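Local coordinates for delta-aminolevulinic acid dehydratase (Toxoplasma gondii ME49, PDB 3OBK) that catalyses the condensation of two molecules of 5-aminolevulinic acid into porphobilinogen, an early step of tetrapyrrole biosynthesis, at the interface of chains A and B. Coordinates in Å, arbitrary orientation; residue numbers count along the deposited sequence, not the author numbering. Chains: chain A/B, Delta-aminolevulinic acid dehydratase.

The interface of chains A and B. Residues chain A 24, 27; chain B 156, 158, 185-187, 238-239.
The aliphatic stem of A:Arg24 lies between B:Asp187 and B:Tyr239, its CD 4.1 Å from the ring-bearing CB of B:Tyr239. In this porphobilinogen synthase, a TIM-barrel enzyme that assembles as an octamer, the arginine belongs to the 3-10 helix 23-27 of the N-terminal arm, which reaches over the neighbouring subunit; the two-fold repeats the contact with the chains exchanged. The thioether methyl CE of B:Met186 sits 3.9 Å from the guanidinium carbon CZ of A:Arg24. The guanidinium and the tyrosine ring stand steeply to each other, planes 76° apart, and do not stack. A bend at chi3 (62°) in an otherwise extended chain turns the guanidinium toward B:Ile156, B:Asn158 and B:Thr238, whose oxygens meet its edge nearly in plane. NH1 and NH2 both donate end-on to the backbone carbonyl of B:Ile156; the bond from A:Arg24 NH1 to B:Ile156 O is 2.8 Å, in the carbonyl plane, whereas NH2 approaches from above that plane. A:Arg24 NH2 also donates to the amide oxygen B:Asn158 OD1 at 3.0 Å. The bond from A:Arg24 NE to the carbonyl B:Thr238 O, 3.2 Å long, is nearly straight but tilted from the carbonyl plane. OD1 of B:Asn158 also accepts from the backbone N of B:Asp187, and ND2 of the same amide donates to the B:Asp187 carbonyl, which fixes the amide's rotation. Farther out, the carboxylate OD2 of B:Asp187 accepts a hydrogen bond from the backbone N of A:Arg24 at 3.2 Å, through its syn lone pair. A water bridges the carbonyls of A:Arg24 and B:Thr238. At the rim A:Arg27 extends past the carbonyl of B:Tyr239 without a hydrogen bond, its NH1 4.5 Å from B:Asp187 OD1.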
loop_
_atom_site.group_PDB
_atom_site.type_symbol
_atom_site.label_atom_id
_atom_site.label_comp_id
_atom_site.label_asym_id
_atom_site.label_seq_id
_atom_site.Cartn_x
_atom_site.Cartn_y
_atom_site.Cartn_z
ATOM N N ARG A 24 6.873 -24.995 -13.757
ATOM C CA ARG A 24 7.981 -25.856 -14.190
ATOM C C ARG A 24 8.520 -25.527 -15.582
ATOM O O ARG A 24 9.676 -25.817 -15.863
ATOM C CB ARG A 24 7.580 -27.335 -14.149
ATOM C CG ARG A 24 7.521 -27.916 -12.735
ATOM C CD ARG A 24 7.290 -29.441 -12.763
ATOM N NE ARG A 24 8.387 -30.139 -13.440
ATOM C CZ ARG A 24 8.341 -31.378 -13.932
ATOM N NH1 ARG A 24 9.411 -31.881 -14.539
ATOM N NH2 ARG A 24 7.260 -32.134 -13.822
ATOM N N ARG A 27 11.499 -23.613 -15.575
ATOM C CA ARG A 27 12.636 -24.357 -15.016
ATOM C C ARG A 27 13.226 -25.421 -15.975
ATOM O O ARG A 27 14.223 -26.035 -15.659
ATOM C CB ARG A 27 12.229 -25.033 -13.690
ATOM C CG ARG A 27 11.536 -24.136 -12.701
ATOM C CD ARG A 27 11.288 -24.789 -11.300
ATOM N NE ARG A 27 10.413 -23.867 -10.587
ATOM C CZ ARG A 27 9.172 -24.102 -10.162
ATOM N NH1 ARG A 27 8.633 -25.300 -10.207
ATOM N NH2 ARG A 27 8.483 -23.105 -9.626
ATOM N N ILE B 156 11.079 -35.596 -15.886
ATOM C CA ILE B 156 10.178 -35.988 -14.831
ATOM C C ILE B 156 8.795 -35.556 -15.327
ATOM O O ILE B 156 8.517 -34.357 -15.452
ATOM C CB ILE B 156 10.545 -35.337 -13.477
ATOM C CG1 ILE B 156 11.882 -35.871 -12.972
ATOM C CG2 ILE B 156 9.493 -35.656 -12.422
ATOM C CD1 ILE B 156 13.106 -35.446 -13.791
ATOM N N ASN B 158 5.163 -34.606 -15.507
ATOM C CA ASN B 158 4.351 -33.954 -14.487
ATOM C C ASN B 158 3.013 -34.638 -14.186
ATOM O O ASN B 158 2.675 -34.900 -13.021
ATOM C CB ASN B 158 4.077 -32.493 -14.869
ATOM C CG ASN B 158 3.708 -31.662 -13.682
ATOM O OD1 ASN B 158 4.583 -31.191 -12.983
ATOM N ND2 ASN B 158 2.414 -31.494 -13.426
ATOM N N MET B 185 6.952 -31.016 -5.757
ATOM C CA MET B 185 6.962 -29.817 -6.615
ATOM C C MET B 185 6.556 -30.077 -8.071
ATOM O O MET B 185 7.102 -29.453 -8.984
ATOM C CB MET B 185 8.343 -29.168 -6.554
ATOM C CG MET B 185 8.630 -28.493 -5.201
ATOM S SD MET B 185 7.728 -26.931 -5.044
ATOM C CE MET B 185 8.630 -25.931 -6.209
ATOM N N MET B 186 5.645 -31.024 -8.295
ATOM C CA MET B 186 4.965 -31.119 -9.597
ATOM C C MET B 186 3.908 -30.003 -9.691
ATOM O O MET B 186 3.437 -29.472 -8.664
ATOM C CB MET B 186 4.281 -32.473 -9.766
ATOM C CG MET B 186 5.227 -33.656 -9.722
ATOM S SD MET B 186 6.404 -33.629 -11.097
ATOM C CE MET B 186 7.768 -32.722 -10.332
ATOM N N ASP B 187 3.557 -29.617 -10.899
ATOM C CA ASP B 187 2.584 -28.556 -11.044
ATOM C C ASP B 187 1.202 -29.172 -10.845
ATOM O O ASP B 187 0.895 -30.255 -11.399
ATOM C CB ASP B 187 2.666 -27.860 -12.414
ATOM C CG ASP B 187 3.961 -27.055 -12.611
ATOM O OD1 ASP B 187 4.577 -26.575 -11.617
ATOM O OD2 ASP B 187 4.348 -26.879 -13.795
ATOM N N THR B 238 14.779 -29.232 -12.633
ATOM C CA THR B 238 13.591 -29.091 -13.455
ATOM C C THR B 238 12.288 -29.059 -12.668
ATOM O O THR B 238 11.268 -28.804 -13.260
ATOM C CB THR B 238 13.474 -30.173 -14.564
ATOM O OG1 THR B 238 13.340 -31.474 -13.970
ATOM C CG2 THR B 238 14.677 -30.115 -15.547
ATOM N N TYR B 239 12.287 -29.309 -11.358
ATOM C CA TYR B 239 11.035 -29.145 -10.587
ATOM C C TYR B 239 11.148 -28.335 -9.313
ATOM O O TYR B 239 10.244 -27.548 -9.002
ATOM C CB TYR B 239 10.331 -30.472 -10.286
ATOM C CG TYR B 239 11.158 -31.635 -9.787
ATOM C CD1 TYR B 239 11.923 -32.391 -10.661
ATOM C CD2 TYR B 239 11.091 -32.044 -8.476
ATOM C CE1 TYR B 239 12.622 -33.482 -10.235
ATOM C CE2 TYR B 239 11.798 -33.142 -8.030
ATOM C CZ TYR B 239 12.558 -33.872 -8.913
ATOM O OH TYR B 239 13.276 -34.997 -8.486
HETATM O O HOH W 1 10.774 -28.293 -15.840
#